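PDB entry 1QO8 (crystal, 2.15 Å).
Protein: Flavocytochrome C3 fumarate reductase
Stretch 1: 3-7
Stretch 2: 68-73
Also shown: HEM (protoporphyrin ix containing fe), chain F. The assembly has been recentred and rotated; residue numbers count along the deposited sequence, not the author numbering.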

# COMPACT_ATOMS: atom_id res chain seq x y z
N PRO A 3 1.17 48.07 11.58
CA PRO A 3 0.72 47.47 12.82
C PRO A 3 0.24 46.03 12.57
O PRO A 3 0.21 45.48 11.45
CB PRO A 3 -0.36 48.39 13.31
CG PRO A 3 -0.34 49.61 12.48
CD PRO A 3 0.29 49.18 11.18
N ASP A 4 -0.08 45.40 13.68
CA ASP A 4 -0.84 44.18 13.67
C ASP A 4 -1.92 44.34 14.71
O ASP A 4 -2.03 45.31 15.50
CB ASP A 4 0.10 42.98 13.83
CG ASP A 4 0.95 43.04 15.07
OD1 ASP A 4 0.64 43.94 15.90
OD2 ASP A 4 1.86 42.23 15.29
N MET A 5 -2.76 43.30 14.87
CA MET A 5 -3.80 43.45 15.86
C MET A 5 -3.26 43.67 17.28
O MET A 5 -3.95 44.28 18.13
CB MET A 5 -4.61 42.13 15.82
CG MET A 5 -5.88 42.22 16.64
SD MET A 5 -7.06 40.88 16.28
CE MET A 5 -6.54 39.52 17.23
N GLY A 6 -2.36 42.81 17.71
CA GLY A 6 -1.55 42.88 18.89
C GLY A 6 -1.05 44.30 19.20
O GLY A 6 -1.41 44.82 20.26
N SER A 7 -0.53 45.05 18.25
CA SER A 7 -0.01 46.36 18.52
C SER A 7 -1.10 47.41 18.60
O SER A 7 -1.11 48.33 19.43
CB SER A 7 1.13 46.68 17.55
OG SER A 7 0.67 47.23 16.34
N CYS A 68 -9.29 32.40 13.51
CA CYS A 68 -9.18 33.34 12.45
C CYS A 68 -8.40 34.65 12.77
O CYS A 68 -7.75 35.15 11.84
CB CYS A 68 -10.63 33.82 12.06
SG CYS A 68 -11.69 32.34 11.66
N HIS A 69 -8.86 35.38 13.82
CA HIS A 69 -8.22 36.68 14.03
C HIS A 69 -6.76 36.39 14.48
O HIS A 69 -6.67 35.54 15.33
CB HIS A 69 -8.87 37.46 15.17
CG HIS A 69 -10.24 37.90 14.64
ND1 HIS A 69 -10.27 38.94 13.74
CD2 HIS A 69 -11.49 37.51 14.87
CE1 HIS A 69 -11.51 39.23 13.46
NE2 HIS A 69 -12.28 38.40 14.11
N LYS A 70 -5.74 37.04 13.95
CA LYS A 70 -4.40 36.72 14.49
C LYS A 70 -3.80 37.88 15.25
O LYS A 70 -3.86 39.06 14.83
CB LYS A 70 -3.53 36.33 13.26
CG LYS A 70 -3.85 34.96 12.67
CD LYS A 70 -3.62 33.74 13.52
CE LYS A 70 -4.41 32.50 13.04
NZ LYS A 70 -4.10 31.28 13.88
N GLY A 71 -3.00 37.60 16.27
CA GLY A 71 -2.23 38.62 16.98
C GLY A 71 -1.29 39.39 16.10
O GLY A 71 -1.14 40.62 16.18
N HIS A 72 -0.47 38.66 15.32
CA HIS A 72 0.81 39.21 14.85
C HIS A 72 0.94 38.76 13.38
O HIS A 72 2.03 38.69 12.84
CB HIS A 72 1.98 38.70 15.77
CG HIS A 72 1.77 39.21 17.20
ND1 HIS A 72 1.81 40.58 17.38
CD2 HIS A 72 1.49 38.71 18.39
CE1 HIS A 72 1.47 40.83 18.62
NE2 HIS A 72 1.34 39.75 19.34
N GLU A 73 -0.15 38.49 12.65
CA GLU A 73 -0.08 38.10 11.25
C GLU A 73 -1.41 38.19 10.51
O GLU A 73 -2.47 38.44 11.06
CB GLU A 73 0.50 36.68 11.05
CG GLU A 73 -0.43 35.58 11.44
CD GLU A 73 0.10 34.17 11.46
OE1 GLU A 73 0.92 33.80 12.31
OE2 GLU A 73 -0.30 33.25 10.75
CHA HEM F . 1.65 35.43 19.94
CHB HEM F . 4.34 39.16 21.61
CHC HEM F . 0.40 41.92 22.22
CHD HEM F . -2.27 38.24 20.51
C1A HEM F . 2.70 36.22 20.39
C2A HEM F . 4.06 35.73 20.54
C3A HEM F . 4.77 36.78 20.96
C4A HEM F . 3.91 37.92 21.11
CMA HEM F . 6.27 36.87 21.27
CAA HEM F . 4.55 34.29 20.24
CBA HEM F . 4.77 33.70 18.87
CGA HEM F . 5.51 32.42 18.58
O1A HEM F . 6.32 32.50 17.57
O2A HEM F . 5.35 31.33 19.22
C1B HEM F . 3.53 40.25 21.81
C2B HEM F . 3.96 41.62 22.08
C3B HEM F . 2.88 42.40 22.20
C4B HEM F . 1.73 41.53 22.08
CMB HEM F . 5.45 42.05 22.12
CAB HEM F . 2.79 43.92 22.36
CBB HEM F . 3.52 44.93 21.84
C1C HEM F . -0.68 41.13 21.86
C2C HEM F . -2.08 41.50 21.95
C3C HEM F . -2.78 40.53 21.45
C4C HEM F . -1.90 39.46 21.06
CMC HEM F . -2.57 42.86 22.52
CAC HEM F . -4.31 40.39 21.16
CBC HEM F . -4.98 41.43 20.61
C1D HEM F . -1.47 37.17 20.17
C2D HEM F . -1.89 35.90 19.62
C3D HEM F . -0.81 35.17 19.45
C4D HEM F . 0.36 35.92 19.92
CMD HEM F . -3.38 35.60 19.29
CAD HEM F . -0.61 33.76 18.82
CBD HEM F . -0.10 33.98 17.36
CGD HEM F . -0.88 34.98 16.53
O1D HEM F . -2.14 34.87 16.56
O2D HEM F . -0.30 35.87 15.86
NA HEM F . 2.61 37.54 20.83
NB HEM F . 2.17 40.25 21.80
NC HEM F . -0.60 39.84 21.34
ND HEM F . -0.12 37.14 20.34
FE HEM F . 0.99 38.73 21.01
O HOH W 1 3.05 41.39 13.07
O HOH W 2 -2.43 40.81 13.48

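The contact is organised around a heme ligand. H72 binds the iron through NE2, with H72 NE2 to HEM FE at 2.0 Å, which leaves ND1 as the ring's remaining polar atom. D4 accepts from it: H72 ND1 donates to D4 OD2 at 2.7 Å, with the carboxylate oxygen near the plane of the ring. The CA-to-CB bond of H72 points away from the first stretch, yet with chi1 in m its ring comes back nearer to it.

D4 does two jobs with one carboxylate. It sits at the N-cap position, and with chi1 in p its OD1 accepts from S7 N at 2.9 Å, capping the helix that begins at M5. OD2 is thereby left for the histidine and for water 1, which donates to D4 OD2 at 2.7 Å and to H72 O at 2.9 Å, so the same two residues are joined a second time through solvent. An aspartate suits the place because its short side chain carries two acceptors.

The second direct link is made by backbone alone. G6 N, in the first turn of the helix where amides lack partners from a preceding turn, donates to G71 O at 2.9 Å. The neighbouring amide is satisfied differently: M5 N lies 3.4 Å from G71 O at a poor angle and instead donates to water 2 at 2.9 Å. The oxygen of water 2 also lies 2.6 Å from K70 O, close enough to link the stretches again.

Both glycines are where a side chain would not fit. A CB on G6 would stand 2.1 Å from H72 CE1 and 3.0 Å from G71 O; without one, G6 CA rests 3.7 Å from H72 CE1. A CB on G71 would point away from the first stretch and into the porphyrin, 2.2 Å from HEM C1D. The amides of G71 and H72 hold a heme propionate, G71 N donating to HEM O1D at 2.9 Å and H72 N to HEM O2D at 2.8 Å.

M5 supplies the apolar part, and the largest area covered on any residue here. Its extended chi1 and chi2, both t, carry the buried side chain along the second stretch: M5 CB packs 3.3 Å from K70 O, and M5 CE reaches 3.7 Å from H69 CB. The ends of the H69 and K70 side chains lead away.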